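Local structure of OLD nuclease (Thermus scotoductus, 6P74) at residues M1-V7 against E71-D77; V44-P50 against R130-V135; Y177-M181 against F219-P224. The protein degrades linear and supercoiled double-stranded DNA exonucleolytically from 5' to 3' with divalent metal ions, nicks circular DNA, and hydrolyses ATP when stimulated by DNA. All blocks are in the same frame, centred on the assembly; numbering follows the deposited sequence.

Interaction 1. Residues M1-V7 against E71-D77; sequences MLKRLQV and EITVHFD
Build two antiparallel strands, 2-7 and 71-76, their axes 4.3 Å apart at closest and their directions at 157°. V7 pairs with I72, Q6 with T73, L5 with V74 and R4 with H75; the register then slips by one at a classic beta bulge, K3 and R4 both facing H75, so that L2 meets F76. K3, at phi/psi -118/-23, gives its N to H75 O (2.7 Å), while H75 N reaches R4 O (3.0 Å). Q6 N to T73 O and T73 N to Q6 O are both 2.8 Å. M1 N binds D77 O at 2.8 Å. On one face, L5 (t, p) sets CD1 3.7 Å from I72 CG2 and 4.0 Å from V74 CG2, and L2 (m, t) brings CD2 to 4.0 Å from V74 CG1. The other face is polar. H75 (m) donates NE2 to OE1 of Q6 (m, t) at 2.7 Å, and R4, chi1 to chi3 all t, lays CD over the H75 ring, 4.1 Å from its centroid, a CH-pi contact; its guanidinium goes on to a salt bridge with D17. This is the antiparallel sheet beside the P-loop core of the ABC-type ATPase domain, its apolar face turned to helix 34-45.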
loop_
_atom_site.group_PDB
_atom_site.type_symbol
_atom_site.label_atom_id
_atom_site.label_comp_id
_atom_site.label_asym_id
_atom_site.label_seq_id
_atom_site.Cartn_x
_atom_site.Cartn_y
_atom_site.Cartn_z
ATOM N N MET A 1 -12.116 -11.246 -22.315
ATOM C CA MET A 1 -11.065 -10.301 -21.964
ATOM C C MET A 1 -11.608 -8.931 -21.583
ATOM O O MET A 1 -12.690 -8.529 -22.032
ATOM C CB MET A 1 -10.082 -10.143 -23.118
ATOM C CG MET A 1 -10.684 -9.544 -24.340
ATOM S SD MET A 1 -9.345 -8.796 -25.266
ATOM C CE MET A 1 -10.090 -8.831 -26.894
ATOM N N LEU A 2 -10.850 -8.221 -20.749
ATOM C CA LEU A 2 -11.207 -6.853 -20.418
ATOM C C LEU A 2 -11.059 -5.970 -21.652
ATOM O O LEU A 2 -10.160 -6.166 -22.472
ATOM C CB LEU A 2 -10.348 -6.343 -19.260
ATOM C CG LEU A 2 -10.369 -7.367 -18.109
ATOM C CD1 LEU A 2 -9.567 -6.901 -16.926
ATOM C CD2 LEU A 2 -11.804 -7.719 -17.675
ATOM N N LYS A 3 -11.984 -5.024 -21.805
ATOM C CA LYS A 3 -12.069 -4.193 -22.989
ATOM C C LYS A 3 -11.872 -2.718 -22.707
ATOM O O LYS A 3 -11.496 -1.972 -23.615
ATOM C CB LYS A 3 -13.436 -4.382 -23.664
ATOM C CG LYS A 3 -13.538 -5.625 -24.527
ATOM C CD LYS A 3 -12.594 -5.503 -25.727
ATOM C CE LYS A 3 -12.832 -6.612 -26.727
ATOM N NZ LYS A 3 -12.029 -6.379 -27.955
ATOM N N ARG A 4 -12.104 -2.274 -21.481
ATOM C CA ARG A 4 -12.125 -0.845 -21.247
ATOM C C ARG A 4 -12.149 -0.672 -19.744
ATOM O O ARG A 4 -12.658 -1.543 -19.031
ATOM C CB ARG A 4 -13.305 -0.207 -21.982
ATOM C CG ARG A 4 -13.548 1.239 -21.685
ATOM C CD ARG A 4 -14.704 1.724 -22.532
ATOM N NE ARG A 4 -15.103 3.094 -22.210
ATOM C CZ ARG A 4 -16.280 3.628 -22.532
ATOM N NH1 ARG A 4 -17.185 2.906 -23.185
ATOM N NH2 ARG A 4 -16.559 4.881 -22.195
ATOM N N LEU A 5 -11.558 0.427 -19.276
ATOM C CA LEU A 5 -11.525 0.770 -17.862
ATOM C C LEU A 5 -11.887 2.242 -17.740
ATOM O O LEU A 5 -11.334 3.077 -18.462
ATOM C CB LEU A 5 -10.165 0.512 -17.212
ATOM C CG LEU A 5 -9.983 1.101 -15.809
ATOM C CD1 LEU A 5 -10.764 0.296 -14.807
ATOM C CD2 LEU A 5 -8.528 1.118 -15.441
ATOM N N GLN A 6 -12.807 2.566 -16.834
ATOM C CA GLN A 6 -13.114 3.954 -16.506
ATOM C C GLN A 6 -12.920 4.158 -15.015
ATOM O O GLN A 6 -13.383 3.347 -14.209
ATOM C CB GLN A 6 -14.529 4.341 -16.912
ATOM C CG GLN A 6 -14.715 4.412 -18.407
ATOM C CD GLN A 6 -16.172 4.303 -18.830
ATOM O OE1 GLN A 6 -16.839 3.284 -18.594
ATOM N NE2 GLN A 6 -16.677 5.356 -19.463
ATOM N N VAL A 7 -12.215 5.224 -14.650
ATOM C CA VAL A 7 -11.943 5.514 -13.253
ATOM C C VAL A 7 -12.233 6.981 -12.998
ATOM O O VAL A 7 -11.763 7.852 -13.737
ATOM C CB VAL A 7 -10.492 5.167 -12.875
ATOM C CG1 VAL A 7 -10.264 5.398 -11.402
ATOM C CG2 VAL A 7 -10.196 3.728 -13.226
ATOM N N GLU A 71 -15.612 5.922 -8.668
ATOM C CA GLU A 71 -16.313 5.126 -9.676
ATOM C C GLU A 71 -15.293 4.375 -10.521
ATOM O O GLU A 71 -14.494 5.001 -11.218
ATOM C CB GLU A 71 -17.164 6.017 -10.580
ATOM C CG GLU A 71 -18.637 6.011 -10.332
ATOM C CD GLU A 71 -19.377 6.755 -11.428
ATOM O OE1 GLU A 71 -19.655 7.964 -11.263
ATOM O OE2 GLU A 71 -19.653 6.132 -12.474
ATOM N N ILE A 72 -15.334 3.046 -10.498
ATOM C CA ILE A 72 -14.499 2.238 -11.376
ATOM C C ILE A 72 -15.401 1.328 -12.201
ATOM O O ILE A 72 -16.137 0.503 -11.648
ATOM C CB ILE A 72 -13.465 1.423 -10.591
ATOM C CG1 ILE A 72 -12.629 2.351 -9.718
ATOM C CG2 ILE A 72 -12.579 0.687 -11.551
ATOM C CD1 ILE A 72 -11.911 1.652 -8.605
ATOM N N THR A 73 -15.327 1.463 -13.524
ATOM C CA THR A 73 -16.130 0.665 -14.442
ATOM C C THR A 73 -15.204 -0.193 -15.299
ATOM O O THR A 73 -14.321 0.338 -15.980
ATOM C CB THR A 73 -17.002 1.567 -15.327
ATOM O OG1 THR A 73 -17.828 2.404 -14.509
ATOM C CG2 THR A 73 -17.886 0.733 -16.235
ATOM N N VAL A 74 -15.401 -1.510 -15.277
ATOM C CA VAL A 74 -14.624 -2.416 -16.117
ATOM C C VAL A 74 -15.556 -3.069 -17.128
ATOM O O VAL A 74 -16.558 -3.683 -16.751
ATOM C CB VAL A 74 -13.894 -3.480 -15.291
ATOM C CG1 VAL A 74 -12.921 -4.216 -16.174
ATOM C CG2 VAL A 74 -13.179 -2.836 -14.130
ATOM N N HIS A 75 -15.227 -2.939 -18.408
ATOM C CA HIS A 75 -15.988 -3.537 -19.495
ATOM C C HIS A 75 -15.284 -4.784 -20.010
ATOM O O HIS A 75 -14.053 -4.862 -20.030
ATOM C CB HIS A 75 -16.163 -2.563 -20.657
ATOM C CG HIS A 75 -16.780 -1.257 -20.277
ATOM N ND1 HIS A 75 -18.016 -0.856 -20.739
ATOM C CD2 HIS A 75 -16.318 -0.244 -19.505
ATOM C CE1 HIS A 75 -18.290 0.346 -20.267
ATOM N NE2 HIS A 75 -17.277 0.741 -19.515
ATOM N N PHE A 76 -16.074 -5.761 -20.447
ATOM C CA PHE A 76 -15.481 -6.999 -20.919
ATOM C C PHE A 76 -16.325 -7.605 -22.031
ATOM O O PHE A 76 -17.435 -7.162 -22.326
ATOM C CB PHE A 76 -15.299 -7.984 -19.770
ATOM C CG PHE A 76 -16.563 -8.251 -19.017
ATOM C CD1 PHE A 76 -17.536 -9.079 -19.546
ATOM C CD2 PHE A 76 -16.784 -7.669 -17.784
ATOM C CE1 PHE A 76 -18.701 -9.321 -18.861
ATOM C CE2 PHE A 76 -17.937 -7.907 -17.098
ATOM C CZ PHE A 76 -18.899 -8.739 -17.637
ATOM N N ASP A 77 -15.770 -8.650 -22.642
ATOM C CA ASP A 77 -16.319 -9.311 -23.808
ATOM C C ASP A 77 -15.758 -10.718 -23.827
ATOM O O ASP A 77 -14.555 -10.884 -23.594
ATOM C CB ASP A 77 -15.948 -8.580 -25.095
ATOM C CG ASP A 77 -16.574 -9.210 -26.303
ATOM O OD1 ASP A 77 -17.819 -9.198 -26.381
ATOM O OD2 ASP A 77 -15.829 -9.732 -27.155
#

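Interaction 2. Residues V44-P50 against R130-V135; sequences VLGDVWP and RNHARV. With SO4 (sulfate ion), chain K.
R130 and L45 have the most surface buried by this contact, with W49 closing over the arginine. Helix 34-45 ends at L45; G46 leaves helical phi/psi, and the chain runs on irregularly to P50. Opposite, helix 127-132 finishes, A133 and R134 turn, and V135 leads into strand 135-138. Set L45 CA 4.6 Å from R134 CA and let L45 O accept V135 N at 3.0 Å. L45 (m, t) places CD2 3.9 Å from A133 CB and CB 4.0 Å from V135 CG1, and also packs on V74 and F90. R130 points toward the loop, chi1 and chi2 both t and chi3 near 123°, so that its guanidinium lies beside the helix end: NE donates to V44 O at 3.2 Å. W49, chi1 t and chi2 -90°, covers the arginine, R130 CD sitting over its six-membered ring 3.9 Å from the centroid in a CH-pi contact, with P50 CD 3.6 Å from R130 NE. At the far edge of the indole, NE1 donates to sulfate O2 at 3.0 Å. A buried arginine here meets backbone carbonyl and indole, so a main-chain acceptor at a helix C-terminus is satisfied by a side chain, while L45 supplies the apolar part.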
loop_
_atom_site.group_PDB
_atom_site.type_symbol
_atom_site.label_atom_id
_atom_site.label_comp_id
_atom_site.label_asym_id
_atom_site.label_seq_id
_atom_site.Cartn_x
_atom_site.Cartn_y
_atom_site.Cartn_z
ATOM N N VAL A 44 -12.018 -4.335 -8.496
ATOM C CA VAL A 44 -13.267 -4.856 -9.029
ATOM C C VAL A 44 -13.179 -6.354 -9.285
ATOM O O VAL A 44 -14.145 -7.093 -9.055
ATOM C CB VAL A 44 -13.629 -4.086 -10.306
ATOM C CG1 VAL A 44 -15.015 -4.496 -10.799
ATOM C CG2 VAL A 44 -13.553 -2.606 -10.032
ATOM N N LEU A 45 -12.021 -6.827 -9.758
ATOM C CA LEU A 45 -11.895 -8.168 -10.320
ATOM C C LEU A 45 -10.834 -9.030 -9.660
ATOM O O LEU A 45 -10.600 -10.148 -10.131
ATOM C CB LEU A 45 -11.613 -8.085 -11.826
ATOM C CG LEU A 45 -12.717 -7.386 -12.625
ATOM C CD1 LEU A 45 -12.292 -7.246 -14.069
ATOM C CD2 LEU A 45 -14.071 -8.138 -12.485
ATOM N N GLY A 46 -10.179 -8.543 -8.608
ATOM C CA GLY A 46 -9.244 -9.345 -7.851
ATOM C C GLY A 46 -9.993 -10.373 -7.026
ATOM O O GLY A 46 -11.212 -10.517 -7.115
ATOM N N ASP A 47 -9.247 -11.101 -6.200
ATOM C CA ASP A 47 -9.846 -12.239 -5.521
ATOM C C ASP A 47 -10.460 -11.881 -4.162
ATOM O O ASP A 47 -10.785 -12.786 -3.391
ATOM C CB ASP A 47 -8.825 -13.374 -5.389
ATOM C CG ASP A 47 -7.467 -12.888 -4.962
ATOM O OD1 ASP A 47 -7.386 -11.743 -4.471
ATOM O OD2 ASP A 47 -6.483 -13.645 -5.133
ATOM N N VAL A 48 -10.660 -10.599 -3.869
ATOM C CA VAL A 48 -11.390 -10.161 -2.683
ATOM C C VAL A 48 -12.670 -9.461 -3.126
ATOM O O VAL A 48 -12.622 -8.506 -3.911
ATOM C CB VAL A 48 -10.541 -9.228 -1.800
ATOM C CG1 VAL A 48 -11.425 -8.167 -1.138
ATOM C CG2 VAL A 48 -9.832 -10.038 -0.746
ATOM N N TRP A 49 -13.805 -9.918 -2.602
ATOM C CA TRP A 49 -15.077 -9.331 -2.989
ATOM C C TRP A 49 -15.094 -7.845 -2.644
ATOM O O TRP A 49 -14.842 -7.478 -1.488
ATOM C CB TRP A 49 -16.248 -10.032 -2.306
ATOM C CG TRP A 49 -17.537 -9.515 -2.843
ATOM C CD1 TRP A 49 -18.258 -8.456 -2.370
ATOM C CD2 TRP A 49 -18.229 -9.988 -4.005
ATOM N NE1 TRP A 49 -19.371 -8.259 -3.151
ATOM C CE2 TRP A 49 -19.379 -9.186 -4.160
ATOM C CE3 TRP A 49 -17.997 -11.025 -4.919
ATOM C CZ2 TRP A 49 -20.294 -9.386 -5.190
ATOM C CZ3 TRP A 49 -18.909 -11.227 -5.938
ATOM C CH2 TRP A 49 -20.044 -10.412 -6.067
ATOM N N PRO A 50 -15.391 -6.969 -3.602
ATOM C CA PRO A 50 -15.381 -5.522 -3.334
ATOM C C PRO A 50 -16.433 -5.151 -2.306
ATOM O O PRO A 50 -17.622 -5.394 -2.499
ATOM C CB PRO A 50 -15.709 -4.901 -4.698
ATOM C CG PRO A 50 -15.567 -5.989 -5.684
ATOM C CD PRO A 50 -15.791 -7.277 -4.980
ATOM N N ARG A 130 -19.266 -12.315 -11.139
ATOM C CA ARG A 130 -17.999 -11.630 -10.938
ATOM C C ARG A 130 -16.814 -12.547 -11.234
ATOM O O ARG A 130 -15.834 -12.107 -11.842
ATOM C CB ARG A 130 -17.902 -11.072 -9.521
ATOM C CG ARG A 130 -16.849 -9.964 -9.395
ATOM C CD ARG A 130 -16.639 -9.591 -7.947
ATOM N NE ARG A 130 -15.239 -9.745 -7.576
ATOM C CZ ARG A 130 -14.723 -10.858 -7.075
ATOM N NH1 ARG A 130 -15.498 -11.915 -6.874
ATOM N NH2 ARG A 130 -13.441 -10.914 -6.773
ATOM N N ASN A 131 -16.880 -13.821 -10.815
ATOM C CA ASN A 131 -15.779 -14.733 -11.105
ATOM C C ASN A 131 -15.597 -14.940 -12.600
ATOM O O ASN A 131 -14.494 -15.287 -13.043
ATOM C CB ASN A 131 -15.992 -16.075 -10.425
ATOM C CG ASN A 131 -15.965 -15.974 -8.907
ATOM O OD1 ASN A 131 -15.581 -14.946 -8.342
ATOM N ND2 ASN A 131 -16.387 -17.050 -8.236
ATOM N N HIS A 132 -16.655 -14.735 -13.382
ATOM C CA HIS A 132 -16.540 -14.717 -14.833
ATOM C C HIS A 132 -15.297 -13.958 -15.278
ATOM O O HIS A 132 -14.523 -14.443 -16.109
ATOM C CB HIS A 132 -17.797 -14.076 -15.429
ATOM C CG HIS A 132 -17.742 -13.856 -16.907
ATOM N ND1 HIS A 132 -17.579 -14.886 -17.808
ATOM C CD2 HIS A 132 -17.854 -12.724 -17.645
ATOM C CE1 HIS A 132 -17.579 -14.395 -19.038
ATOM N NE2 HIS A 132 -17.757 -13.086 -18.968
ATOM N N ALA A 133 -15.094 -12.762 -14.724
ATOM C CA ALA A 133 -14.106 -11.816 -15.225
ATOM C C ALA A 133 -12.913 -11.625 -14.292
ATOM O O ALA A 133 -12.144 -10.676 -14.486
ATOM C CB ALA A 133 -14.772 -10.465 -15.496
ATOM N N ARG A 134 -12.731 -12.498 -13.303
ATOM C CA ARG A 134 -11.660 -12.302 -12.334
ATOM C C ARG A 134 -10.282 -12.399 -12.981
ATOM O O ARG A 134 -10.051 -13.169 -13.919
ATOM C CB ARG A 134 -11.763 -13.314 -11.198
ATOM C CG ARG A 134 -12.490 -12.749 -10.003
ATOM C CD ARG A 134 -12.816 -13.836 -8.997
ATOM N NE ARG A 134 -11.634 -14.253 -8.250
ATOM C CZ ARG A 134 -11.598 -15.293 -7.422
ATOM N NH1 ARG A 134 -12.685 -16.041 -7.241
ATOM N NH2 ARG A 134 -10.477 -15.593 -6.779
ATOM N N VAL A 135 -9.353 -11.621 -12.446
ATOM C CA VAL A 135 -8.020 -11.492 -13.012
ATOM C C VAL A 135 -7.022 -12.057 -12.026
ATOM O O VAL A 135 -7.198 -11.955 -10.808
ATOM C CB VAL A 135 -7.676 -10.027 -13.331
ATOM C CG1 VAL A 135 -8.697 -9.447 -14.271
ATOM C CG2 VAL A 135 -7.615 -9.225 -12.047
HETATM S S SO4 K . -21.739 -5.116 -2.808
HETATM O O1 SO4 K . -22.043 -4.132 -3.846
HETATM O O2 SO4 K . -21.716 -6.463 -3.370
HETATM O O3 SO4 K . -20.436 -4.833 -2.206
HETATM O O4 SO4 K . -22.773 -5.039 -1.780
#

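Interaction 3. Residues Y177-M181 against F219-P224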
loop_
_atom_site.group_PDB
_atom_site.type_symbol
_atom_site.label_atom_id
_atom_site.label_comp_id
_atom_site.label_asym_id
_atom_site.label_seq_id
_atom_site.Cartn_x
_atom_site.Cartn_y
_atom_site.Cartn_z
ATOM N N TYR A 177 0.056 -38.280 4.966
ATOM C CA TYR A 177 0.164 -36.925 5.498
ATOM C C TYR A 177 0.026 -36.913 7.024
ATOM O O TYR A 177 0.874 -36.348 7.730
ATOM C CB TYR A 177 -0.880 -36.020 4.841
ATOM C CG TYR A 177 -0.967 -34.671 5.504
ATOM C CD1 TYR A 177 -0.057 -33.654 5.183
ATOM C CD2 TYR A 177 -1.937 -34.412 6.468
ATOM C CE1 TYR A 177 -0.123 -32.432 5.795
ATOM C CE2 TYR A 177 -2.009 -33.182 7.087
ATOM C CZ TYR A 177 -1.103 -32.197 6.747
ATOM O OH TYR A 177 -1.167 -30.971 7.358
ATOM N N GLU A 178 -1.034 -37.543 7.552
ATOM C CA GLU A 178 -1.215 -37.616 9.003
ATOM C C GLU A 178 -0.044 -38.319 9.673
ATOM O O GLU A 178 0.391 -37.927 10.763
ATOM C CB GLU A 178 -2.517 -38.342 9.343
ATOM C CG GLU A 178 -3.770 -37.598 8.923
ATOM C CD GLU A 178 -3.851 -36.202 9.518
ATOM O OE1 GLU A 178 -4.441 -35.315 8.863
ATOM O OE2 GLU A 178 -3.321 -35.995 10.635
ATOM N N GLN A 179 0.460 -39.377 9.045
ATOM C CA GLN A 179 1.637 -40.063 9.557
ATOM C C GLN A 179 2.803 -39.098 9.734
ATOM O O GLN A 179 3.548 -39.178 10.720
ATOM C CB GLN A 179 1.994 -41.202 8.597
ATOM C CG GLN A 179 3.047 -42.177 9.051
ATOM C CD GLN A 179 3.206 -43.311 8.045
ATOM O OE1 GLN A 179 2.214 -43.838 7.538
ATOM N NE2 GLN A 179 4.453 -43.673 7.733
ATOM N N ALA A 180 2.978 -38.171 8.792
ATOM C CA ALA A 180 4.054 -37.197 8.916
ATOM C C ALA A 180 3.738 -36.157 9.982
ATOM O O ALA A 180 4.626 -35.743 10.735
ATOM C CB ALA A 180 4.315 -36.531 7.568
ATOM N N MET A 181 2.479 -35.718 10.064
ATOM C CA MET A 181 2.108 -34.767 11.109
ATOM C C MET A 181 2.308 -35.350 12.507
ATOM O O MET A 181 2.617 -34.608 13.447
ATOM C CB MET A 181 0.661 -34.307 10.924
ATOM C CG MET A 181 0.502 -33.157 9.939
ATOM S SD MET A 181 1.453 -31.675 10.391
ATOM C CE MET A 181 0.665 -31.252 11.945
ATOM N N PHE A 219 -2.535 -27.430 13.766
ATOM C CA PHE A 219 -1.351 -27.274 12.938
ATOM C C PHE A 219 -1.414 -28.192 11.712
ATOM O O PHE A 219 -2.177 -29.161 11.662
ATOM C CB PHE A 219 -0.097 -27.594 13.751
ATOM C CG PHE A 219 0.286 -26.531 14.754
ATOM C CD1 PHE A 219 0.396 -25.201 14.379
ATOM C CD2 PHE A 219 0.570 -26.879 16.072
ATOM C CE1 PHE A 219 0.766 -24.223 15.312
ATOM C CE2 PHE A 219 0.941 -25.915 17.001
ATOM C CZ PHE A 219 1.052 -24.590 16.621
ATOM N N GLY A 220 -0.585 -27.880 10.726
ATOM C CA GLY A 220 -0.477 -28.681 9.522
ATOM C C GLY A 220 0.159 -27.870 8.413
ATOM O O GLY A 220 0.427 -26.674 8.563
ATOM N N PHE A 221 0.407 -28.548 7.280
ATOM C CA PHE A 221 0.872 -27.828 6.097
ATOM C C PHE A 221 0.084 -28.176 4.842
ATOM O O PHE A 221 0.577 -27.944 3.734
ATOM C CB PHE A 221 2.366 -28.038 5.835
ATOM C CG PHE A 221 2.903 -29.282 6.400
ATOM C CD1 PHE A 221 2.664 -30.495 5.776
ATOM C CD2 PHE A 221 3.663 -29.250 7.554
ATOM C CE1 PHE A 221 3.165 -31.666 6.308
ATOM C CE2 PHE A 221 4.166 -30.411 8.099
ATOM C CZ PHE A 221 3.916 -31.625 7.475
ATOM N N ALA A 222 -1.133 -28.694 4.981
ATOM C CA ALA A 222 -1.949 -28.882 3.791
ATOM C C ALA A 222 -3.347 -29.282 4.215
ATOM O O ALA A 222 -3.538 -29.853 5.291
ATOM C CB ALA A 222 -1.325 -29.912 2.839
ATOM N N ASP A 223 -4.320 -28.975 3.357
ATOM C CA ASP A 223 -5.627 -29.609 3.473
ATOM C C ASP A 223 -5.484 -30.984 2.829
ATOM O O ASP A 223 -5.333 -31.078 1.603
ATOM C CB ASP A 223 -6.707 -28.783 2.771
ATOM C CG ASP A 223 -8.124 -29.290 3.054
ATOM O OD1 ASP A 223 -8.340 -30.522 3.112
ATOM O OD2 ASP A 223 -9.029 -28.440 3.216
ATOM N N PRO A 224 -5.493 -32.066 3.611
ATOM C CA PRO A 224 -5.311 -33.400 3.010
ATOM C C PRO A 224 -6.384 -33.754 1.999
ATOM O O PRO A 224 -6.136 -34.591 1.122
ATOM C CB PRO A 224 -5.328 -34.349 4.218
ATOM C CG PRO A 224 -5.941 -33.554 5.334
ATOM C CD PRO A 224 -5.609 -32.116 5.077
#
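Y177 is the bump here and the bend of 219-224 is the hollow. Projecting from helix 170-184 with chi1 t, its side chain drives straight into the turn that the chain makes between F219 and P224, and its hydroxyl fills the inside of that bend: Y177 OH lies 3.2 Å from G220 CA, accepts F221 N at 2.9 Å and takes a weak, longer bond from A222 N at 3.3 Å. G220 has to be bare at this point. With phi/psi at 161/175 an ideal CB would stand 2.6 Å from Y177 OH and would also collide with the preceding carbonyl. The walls of the hollow close in on the phenol ring, F221 CD1 3.4 Å from Y177 CE1, A222 CB 4.1 Å from Y177 CE1 and P224 CB 4.1 Å from Y177 CD2. One helical turn on, M181 (m, m, m) curls into a second recess: its SD sits 4.2 Å from the centroid of the F221 ring, a Met-aromatic contact, and its CE lies 3.5 Å from F219 O. The second subunit borders the same bend, where its Q234 bonds A222 O and its strand continues the sheet antiparallel from F219 and G220. Chemically, an otherwise apolar plug carries a single polar tip, so the contact buries hydrophobic surface while the hydroxyl serves backbone amides of a turn lying at the dimer interface.

Overall arrangement
Starting at the N terminus, strand 2-10 runs first, but one of its two partners, 70-76, arrives only after strand 23-27, the P-loop and helix 34-45, so interaction 1 closes that first long loop. Interaction 2 opens inside it, at the end of helix 34-45, and closes beyond it at 130-135; the two cross. They touch as well: L45 packs on L2 and V74, V44 on I72, and H132 on F76, joining the antiparallel sheet to the helix and to the start of strand 135-138 in the mixed sheet. Interaction 3 follows in series within the dimerization region, its centre about 42 Å from that of interaction 1 and 31 Å from that of interaction 2.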